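Local coordinates for tail fiber protein (Acinetobacter phage AM24, PDB 5W5P) that probably serves as the phage tailspike that recognises, and perhaps cleaves, the capsular polysaccharide coating its Acinetobacter baumannii host, at residues A[235-240]-A[266-271]; A[262-267]-A[284-289]. One frame throughout, in Å; residues are numbered along the deposited sequence.

Interaction 1: residues A[235-240]-A[266-271]; sequences RYLRIS and HLALCN
R235 to L237 and H266 to A268 lie side by side as parallel strands joined by a backbone ladder. Y236 N donates to H266 O (2.9 Å), and Y236 O accepts from A268 N (2.9 Å). R238 N then reaches A268 O (3.0 Å). At the following turn R238 and L269 both take positive phi values, so the two coils bend alike; past it, N271 N bonds to I239 O.

Polar side-chain contacts gather round R235. Its chain bends at chi2 (-77°), setting CD for the guanidinium to turn back over the neighbouring strand. There NH1 makes a weak bond to H266 O (2.8 Å), and a water links NH1 to L267 O. A268 is small enough for its CB to lie over one guanidinium face, 3.4 Å from NH2. That NH2 also donates to G160 O and I158 O of the second subunit, whose E203 meets H266 NE2.

Apolar contacts divide between the faces. Y236 and L267 point the same way, Y236 CD1 touching L267 CD2 at 3.5 Å. C270 SG, compact and weakly polar, packs against Y236 CB at 3.9 Å and lies near I239 CB. On the other side L237 and L269 lie alongside each other, CD1 to CD1. L269 CD1 also covers one face of the R238 guanidinium, 3.8 Å from NE, an alkyl group over a cation.

In this parallel beta-helix the chemistry implies a two-sided wall: the side of Y236 and L267 is apolar and faces the interior, whereas that of R235, H266, L237 and A268 mixes polar and apolar groups and meets the second subunit.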
ATOM      1  N   ARG A 235      -3.222  22.582   3.034  1.00 38.00           N
ATOM      2  CA  ARG A 235      -3.427  23.097   1.688  1.00 39.07           C
ATOM      3  C   ARG A 235      -2.191  23.889   1.281  1.00 41.52           C
ATOM      4  O   ARG A 235      -1.673  24.688   2.070  1.00 45.45           O
ATOM      5  CB  ARG A 235      -4.673  23.984   1.617  1.00 36.17           C
ATOM      6  CG  ARG A 235      -5.379  23.970   0.257  1.00 37.75           C
ATOM      7  CD  ARG A 235      -4.656  24.820  -0.780  1.00 37.01           C
ATOM      8  NE  ARG A 235      -5.443  24.986  -2.001  1.00 37.67           N
ATOM      9  CZ  ARG A 235      -5.616  24.047  -2.929  1.00 42.20           C
ATOM     10  NH1 ARG A 235      -5.043  22.857  -2.803  1.00 40.85           N
ATOM     11  NH2 ARG A 235      -6.359  24.300  -3.996  1.00 38.25           N
ATOM     12  N   TYR A 236      -1.720  23.659   0.057  1.00 39.77           N
ATOM     13  CA  TYR A 236      -0.543  24.336  -0.476  1.00 35.66           C
ATOM     14  C   TYR A 236      -0.893  24.886  -1.847  1.00 40.18           C
ATOM     15  O   TYR A 236      -1.258  24.124  -2.748  1.00 38.60           O
ATOM     16  CB  TYR A 236       0.656  23.390  -0.564  1.00 35.04           C
ATOM     17  CG  TYR A 236       1.094  22.849   0.770  1.00 34.52           C
ATOM     18  CD1 TYR A 236       0.446  21.766   1.350  1.00 34.08           C
ATOM     19  CD2 TYR A 236       2.156  23.416   1.451  1.00 39.62           C
ATOM     20  CE1 TYR A 236       0.847  21.267   2.569  1.00 38.12           C
ATOM     21  CE2 TYR A 236       2.564  22.927   2.674  1.00 39.69           C
ATOM     22  CZ  TYR A 236       1.908  21.855   3.228  1.00 38.43           C
ATOM     23  OH  TYR A 236       2.313  21.376   4.447  1.00 40.49           O
ATOM     24  N   LEU A 237      -0.778  26.200  -2.000  1.00 37.07           N
ATOM     25  CA  LEU A 237      -1.195  26.892  -3.209  1.00 37.92           C
ATOM     26  C   LEU A 237      -0.052  27.776  -3.683  1.00 46.84           C
ATOM     27  O   LEU A 237       0.413  28.645  -2.937  1.00 48.23           O
ATOM     28  CB  LEU A 237      -2.462  27.714  -2.948  1.00 38.63           C
ATOM     29  CG  LEU A 237      -3.050  28.542  -4.093  1.00 41.30           C
ATOM     30  CD1 LEU A 237      -3.283  27.686  -5.336  1.00 39.69           C
ATOM     31  CD2 LEU A 237      -4.338  29.204  -3.638  1.00 40.40           C
ATOM     32  N   ARG A 238       0.402  27.537  -4.916  1.00 38.67           N
ATOM     33  CA  ARG A 238       1.462  28.324  -5.556  1.00 39.34           C
ATOM     34  C   ARG A 238       2.715  28.383  -4.684  1.00 38.97           C
ATOM     35  O   ARG A 238       3.364  29.426  -4.552  1.00 39.65           O
ATOM     36  CB  ARG A 238       0.965  29.726  -5.919  1.00 40.58           C
ATOM     37  CG  ARG A 238      -0.225  29.711  -6.872  1.00 42.33           C
ATOM     38  CD  ARG A 238      -0.623  31.103  -7.317  1.00 43.76           C
ATOM     39  NE  ARG A 238      -1.855  31.090  -8.104  1.00 45.15           N
ATOM     40  CZ  ARG A 238      -3.076  31.188  -7.584  1.00 50.85           C
ATOM     41  NH1 ARG A 238      -3.232  31.305  -6.272  1.00 49.99           N
ATOM     42  NH2 ARG A 238      -4.146  31.175  -8.374  1.00 51.96           N
ATOM     43  N   ILE A 239       3.066  27.239  -4.098  1.00 37.96           N
ATOM     44  CA  ILE A 239       4.261  27.089  -3.278  1.00 42.99           C
ATOM     45  C   ILE A 239       5.373  26.516  -4.145  1.00 42.17           C
ATOM     46  O   ILE A 239       5.184  25.501  -4.824  1.00 43.26           O
ATOM     47  CB  ILE A 239       3.985  26.196  -2.055  1.00 41.00           C
ATOM     48  CG1 ILE A 239       2.962  26.880  -1.141  1.00 38.48           C
ATOM     49  CG2 ILE A 239       5.285  25.834  -1.326  1.00 38.63           C
ATOM     50  CD1 ILE A 239       3.561  27.925  -0.218  1.00 37.27           C
ATOM     51  N   SER A 240       6.538  27.167  -4.130  1.00 45.77           N
ATOM     52  CA  SER A 240       7.626  26.755  -5.014  1.00 43.82           C
ATOM     53  C   SER A 240       8.121  25.356  -4.666  1.00 41.72           C
ATOM     54  O   SER A 240       8.491  24.579  -5.557  1.00 45.13           O
ATOM     55  CB  SER A 240       8.770  27.765  -4.939  1.00 43.04           C
ATOM     56  OG  SER A 240       8.279  29.095  -5.015  1.00 44.37           O
ATOM     57  N   HIS A 266      -3.637  18.867   0.101  1.00 36.40           N
ATOM     58  CA  HIS A 266      -4.288  19.452  -1.067  1.00 34.70           C
ATOM     59  C   HIS A 266      -3.275  20.386  -1.734  1.00 35.14           C
ATOM     60  O   HIS A 266      -3.098  21.531  -1.310  1.00 37.24           O
ATOM     61  CB  HIS A 266      -5.568  20.193  -0.666  1.00 42.11           C
ATOM     62  CG  HIS A 266      -6.534  19.359   0.120  1.00 40.67           C
ATOM     63  ND1 HIS A 266      -7.681  18.830  -0.430  1.00 42.04           N
ATOM     64  CD2 HIS A 266      -6.529  18.974   1.419  1.00 40.57           C
ATOM     65  CE1 HIS A 266      -8.340  18.150   0.492  1.00 40.70           C
ATOM     66  NE2 HIS A 266      -7.661  18.223   1.624  1.00 40.14           N
ATOM     67  N   LEU A 267      -2.603  19.892  -2.772  1.00 35.41           N
ATOM     68  CA  LEU A 267      -1.581  20.651  -3.482  1.00 34.85           C
ATOM     69  C   LEU A 267      -2.154  21.211  -4.774  1.00 39.72           C
ATOM     70  O   LEU A 267      -2.817  20.501  -5.534  1.00 46.06           O
ATOM     71  CB  LEU A 267      -0.359  19.786  -3.804  1.00 34.46           C
ATOM     72  CG  LEU A 267       0.182  18.863  -2.710  1.00 41.82           C
ATOM     73  CD1 LEU A 267       1.453  18.187  -3.171  1.00 42.48           C
ATOM     74  CD2 LEU A 267       0.430  19.636  -1.427  1.00 46.86           C
ATOM     75  N   ALA A 268      -1.890  22.487  -5.027  1.00 39.62           N
ATOM     76  CA  ALA A 268      -2.371  23.120  -6.245  1.00 39.88           C
ATOM     77  C   ALA A 268      -1.364  24.164  -6.700  1.00 40.38           C
ATOM     78  O   ALA A 268      -0.931  25.001  -5.899  1.00 41.07           O
ATOM     79  CB  ALA A 268      -3.746  23.757  -6.030  1.00 42.82           C
ATOM     80  N   LEU A 269      -0.990  24.093  -7.978  1.00 41.65           N
ATOM     81  CA  LEU A 269      -0.147  25.100  -8.622  1.00 38.66           C
ATOM     82  C   LEU A 269       1.213  25.229  -7.945  1.00 38.66           C
ATOM     83  O   LEU A 269       1.836  26.290  -7.985  1.00 39.42           O
ATOM     84  CB  LEU A 269      -0.853  26.454  -8.673  1.00 39.71           C
ATOM     85  CG  LEU A 269      -2.162  26.434  -9.466  1.00 45.13           C
ATOM     86  CD1 LEU A 269      -2.999  27.679  -9.195  1.00 41.34           C
ATOM     87  CD2 LEU A 269      -1.852  26.295 -10.943  1.00 46.09           C
ATOM     88  N   CYS A 270       1.686  24.154  -7.322  1.00 37.29           N
ATOM     89  CA  CYS A 270       3.006  24.137  -6.709  1.00 43.60           C
ATOM     90  C   CYS A 270       4.059  23.787  -7.753  1.00 46.33           C
ATOM     91  O   CYS A 270       3.815  22.972  -8.647  1.00 49.19           O
ATOM     92  CB  CYS A 270       3.053  23.137  -5.552  1.00 41.92           C
ATOM     93  SG  CYS A 270       1.807  23.420  -4.261  1.00 42.27           S
ATOM     94  N   ASN A 271       5.230  24.421  -7.648  1.00 48.11           N
ATOM     95  CA  ASN A 271       6.294  24.173  -8.618  1.00 47.10           C
ATOM     96  C   ASN A 271       6.952  22.820  -8.384  1.00 43.40           C
ATOM     97  O   ASN A 271       7.297  22.119  -9.341  1.00 42.83           O
ATOM     98  CB  ASN A 271       7.345  25.283  -8.557  1.00 51.01           C
ATOM     99  CG  ASN A 271       6.838  26.600  -9.101  1.00 63.28           C
ATOM    100  OD1 ASN A 271       6.022  26.634 -10.024  1.00 68.65           O
ATOM    101  ND2 ASN A 271       7.316  27.699  -8.527  1.00 68.90           N
TER
HETATM  102  O   HOH W   1      -5.550  20.267  -4.465  1.00 39.81           O
HETATM  103  O   HOH W   2       7.485  30.332  -7.582  1.00 45.10           O

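Interaction 2: residues A[262-267]-A[284-289]; sequences IEENHL and VSRNFC
F288 meets H266 with the edge of its ring, directed toward the imidazole face in an offset edge-to-face pair with planes 61° apart. F288 CD2 comes 3.7 Å from H266 CE1. The backbone of F288 grips the neighbouring strand twice: its N donates to N265 O (3.0 Å), and its O accepts from L267 N (2.9 Å). A flat ring can pack on several neighbours at once: L315 and T261 of the second subunit lie against it.

N287 sits at the corner before this strand. Its side chain runs alongside that of N265, pointing the same way, with the amide planes 9° apart. Asparagines stacked like this on successive coils are consistent with an asparagine ladder, a feature of parallel beta-helix turns, which N314 probably extends by accepting from N287 N with OD1; at the other end N265 OD1 accepts from G234 N. An amide can serve such a corner because it both gives and takes hydrogen bonds.

L267 turns to the opposite face from F288, where its CD1 touches C289 SG at 3.7 Å. Before the corner, S285 N bonds to I262 O. E263 has CG anti to the backbone N (chi1 -166°) and an extended chain beyond, and its OE1, met on the anti side, forms a salt bridge with R286 NE (2.8 Å). R286 also nears R286 of the second and third subunits, like charges that the E263 carboxylates probably offset.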
ATOM      1  N   ILE A 262       4.798  12.948   3.126  1.00 35.25           N
ATOM      2  CA  ILE A 262       3.869  13.957   2.632  1.00 35.65           C
ATOM      3  C   ILE A 262       2.603  13.227   2.207  1.00 39.86           C
ATOM      4  O   ILE A 262       2.577  12.568   1.159  1.00 41.00           O
ATOM      5  CB  ILE A 262       4.475  14.758   1.472  1.00 33.34           C
ATOM      6  CG1 ILE A 262       5.780  15.414   1.918  1.00 35.96           C
ATOM      7  CG2 ILE A 262       3.488  15.785   0.949  1.00 34.31           C
ATOM      8  CD1 ILE A 262       6.468  16.217   0.842  1.00 40.43           C
ATOM      9  N   GLU A 263       1.548  13.337   3.019  1.00 40.03           N
ATOM     10  CA  GLU A 263       0.376  12.486   2.879  1.00 39.55           C
ATOM     11  C   GLU A 263      -0.893  13.266   3.196  1.00 42.30           C
ATOM     12  O   GLU A 263      -0.922  14.053   4.144  1.00 42.75           O
ATOM     13  CB  GLU A 263       0.488  11.261   3.803  1.00 41.85           C
ATOM     14  CG  GLU A 263      -0.507  10.149   3.510  1.00 50.26           C
ATOM     15  CD  GLU A 263      -0.302   8.923   4.391  1.00 54.32           C
ATOM     16  OE1 GLU A 263      -0.904   7.869   4.096  1.00 56.00           O
ATOM     17  OE2 GLU A 263       0.452   9.019   5.382  1.00 55.41           O
ATOM     18  N   GLU A 264      -1.936  13.042   2.391  1.00 41.85           N
ATOM     19  CA  GLU A 264      -3.281  13.575   2.642  1.00 42.58           C
ATOM     20  C   GLU A 264      -3.303  15.107   2.671  1.00 41.77           C
ATOM     21  O   GLU A 264      -3.889  15.729   3.561  1.00 41.29           O
ATOM     22  CB  GLU A 264      -3.870  12.991   3.929  1.00 49.07           C
ATOM     23  CG  GLU A 264      -4.552  11.635   3.730  1.00 61.65           C
ATOM     24  CD  GLU A 264      -4.105  10.587   4.741  1.00 68.22           C
ATOM     25  OE1 GLU A 264      -3.926  10.945   5.930  1.00 71.07           O
ATOM     26  OE2 GLU A 264      -3.929   9.410   4.344  1.00 67.73           O
ATOM     27  N   ASN A 265      -2.683  15.717   1.665  1.00 41.61           N
ATOM     28  CA  ASN A 265      -2.665  17.165   1.503  1.00 39.64           C
ATOM     29  C   ASN A 265      -3.436  17.561   0.251  1.00 40.17           C
ATOM     30  O   ASN A 265      -3.828  16.721  -0.561  1.00 45.01           O
ATOM     31  CB  ASN A 265      -1.233  17.707   1.416  1.00 34.25           C
ATOM     32  CG  ASN A 265      -0.456  17.508   2.696  1.00 37.99           C
ATOM     33  OD1 ASN A 265      -0.765  18.113   3.728  1.00 44.09           O
ATOM     34  ND2 ASN A 265       0.565  16.658   2.640  1.00 36.04           N
ATOM     35  N   HIS A 266      -3.637  18.867   0.101  1.00 36.40           N
ATOM     36  CA  HIS A 266      -4.288  19.452  -1.067  1.00 34.70           C
ATOM     37  C   HIS A 266      -3.275  20.386  -1.734  1.00 35.14           C
ATOM     38  O   HIS A 266      -3.098  21.531  -1.310  1.00 37.24           O
ATOM     39  CB  HIS A 266      -5.568  20.193  -0.666  1.00 42.11           C
ATOM     40  CG  HIS A 266      -6.534  19.359   0.120  1.00 40.67           C
ATOM     41  ND1 HIS A 266      -7.681  18.830  -0.430  1.00 42.04           N
ATOM     42  CD2 HIS A 266      -6.529  18.974   1.419  1.00 40.57           C
ATOM     43  CE1 HIS A 266      -8.340  18.150   0.492  1.00 40.70           C
ATOM     44  NE2 HIS A 266      -7.661  18.223   1.624  1.00 40.14           N
ATOM     45  N   LEU A 267      -2.603  19.892  -2.772  1.00 35.41           N
ATOM     46  CA  LEU A 267      -1.581  20.651  -3.482  1.00 34.85           C
ATOM     47  C   LEU A 267      -2.154  21.211  -4.774  1.00 39.72           C
ATOM     48  O   LEU A 267      -2.817  20.501  -5.534  1.00 46.06           O
ATOM     49  CB  LEU A 267      -0.359  19.786  -3.804  1.00 34.46           C
ATOM     50  CG  LEU A 267       0.182  18.863  -2.710  1.00 41.82           C
ATOM     51  CD1 LEU A 267       1.453  18.187  -3.171  1.00 42.48           C
ATOM     52  CD2 LEU A 267       0.430  19.636  -1.427  1.00 46.86           C
ATOM     53  N   VAL A 284       5.410   9.999  -0.432  1.00 39.15           N
ATOM     54  CA  VAL A 284       4.507  11.009  -0.971  1.00 37.96           C
ATOM     55  C   VAL A 284       3.262  10.298  -1.486  1.00 40.11           C
ATOM     56  O   VAL A 284       3.208   9.886  -2.650  1.00 42.06           O
ATOM     57  CB  VAL A 284       5.186  11.842  -2.077  1.00 37.25           C
ATOM     58  CG1 VAL A 284       4.223  12.879  -2.618  1.00 34.28           C
ATOM     59  CG2 VAL A 284       6.466  12.509  -1.559  1.00 33.45           C
ATOM     60  N   SER A 285       2.252  10.150  -0.625  1.00 40.19           N
ATOM     61  CA  SER A 285       1.107   9.298  -0.914  1.00 38.89           C
ATOM     62  C   SER A 285      -0.209  10.001  -0.600  1.00 43.60           C
ATOM     63  O   SER A 285      -0.306  10.783   0.351  1.00 44.39           O
ATOM     64  CB  SER A 285       1.180   7.992  -0.115  1.00 36.81           C
ATOM     65  OG  SER A 285       2.330   7.241  -0.458  1.00 41.13           O
ATOM     66  N   ARG A 286      -1.225   9.699  -1.419  1.00 41.94           N
ATOM     67  CA  ARG A 286      -2.618  10.068  -1.155  1.00 37.76           C
ATOM     68  C   ARG A 286      -2.788  11.584  -1.012  1.00 37.12           C
ATOM     69  O   ARG A 286      -3.457  12.077  -0.104  1.00 32.90           O
ATOM     70  CB  ARG A 286      -3.153   9.329   0.080  1.00 32.88           C
ATOM     71  CG  ARG A 286      -3.277   7.814  -0.103  1.00 33.07           C
ATOM     72  CD  ARG A 286      -3.331   7.071   1.231  1.00 35.77           C
ATOM     73  NE  ARG A 286      -2.001   6.825   1.792  1.00 37.31           N
ATOM     74  CZ  ARG A 286      -1.250   5.760   1.514  1.00 40.29           C
ATOM     75  NH1 ARG A 286      -1.691   4.831   0.679  1.00 45.46           N
ATOM     76  NH2 ARG A 286      -0.055   5.620   2.070  1.00 32.49           N
ATOM     77  N   ASN A 287      -2.193  12.329  -1.938  1.00 33.97           N
ATOM     78  CA  ASN A 287      -2.350  13.775  -1.998  1.00 34.36           C
ATOM     79  C   ASN A 287      -3.166  14.160  -3.224  1.00 39.47           C
ATOM     80  O   ASN A 287      -2.982  13.596  -4.304  1.00 50.18           O
ATOM     81  CB  ASN A 287      -0.996  14.493  -2.048  1.00 35.97           C
ATOM     82  CG  ASN A 287      -0.085  14.120  -0.901  1.00 41.08           C
ATOM     83  OD1 ASN A 287       0.737  13.204  -1.014  1.00 47.84           O
ATOM     84  ND2 ASN A 287      -0.198  14.849   0.198  1.00 34.26           N
ATOM     85  N   PHE A 288      -4.059  15.134  -3.057  1.00 36.92           N
ATOM     86  CA  PHE A 288      -4.838  15.692  -4.161  1.00 39.61           C
ATOM     87  C   PHE A 288      -4.024  16.816  -4.801  1.00 42.26           C
ATOM     88  O   PHE A 288      -4.010  17.944  -4.305  1.00 46.92           O
ATOM     89  CB  PHE A 288      -6.183  16.210  -3.658  1.00 42.15           C
ATOM     90  CG  PHE A 288      -7.081  15.144  -3.085  1.00 38.95           C
ATOM     91  CD1 PHE A 288      -7.145  13.886  -3.670  1.00 39.33           C
ATOM     92  CD2 PHE A 288      -7.865  15.401  -1.965  1.00 37.78           C
ATOM     93  CE1 PHE A 288      -7.975  12.905  -3.153  1.00 35.08           C
ATOM     94  CE2 PHE A 288      -8.699  14.424  -1.442  1.00 35.47           C
ATOM     95  CZ  PHE A 288      -8.753  13.172  -2.040  1.00 40.54           C
ATOM     96  N   CYS A 289      -3.345  16.527  -5.909  1.00 42.91           N
ATOM     97  CA  CYS A 289      -2.489  17.511  -6.571  1.00 43.18           C
ATOM     98  C   CYS A 289      -3.129  17.967  -7.874  1.00 41.28           C
ATOM     99  O   CYS A 289      -3.314  17.163  -8.794  1.00 43.49           O
ATOM    100  CB  CYS A 289      -1.095  16.949  -6.838  1.00 34.22           C
ATOM    101  SG  CYS A 289      -0.404  15.982  -5.493  1.00 34.06           S
TER
HETATM  102  O   HOH W   3      -5.652  14.525   0.292  1.00 33.30           O

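Along the chain, strand 235-237 comes first; one coil later the chain returns at 266-271, and interaction 1 closes that loop of 25 residues. Segment 262-267 begins inside the loop and runs into its closing strand, then pairs with 284-289 one turn further on, so interaction 2 closes a shorter loop of 16 residues. The two loops overlap rather than nest: H266 and L267 belong to both. Interaction 2 joins two strand pairs, 260-263 with 279-285 and 266-268 with 288-290, across the corner between them; Y236 CE1 packs on N265 OD1 at 3.7 Å. Three successive coils are thus joined; both contacts touch the second subunit, and interaction 2 also reaches the third.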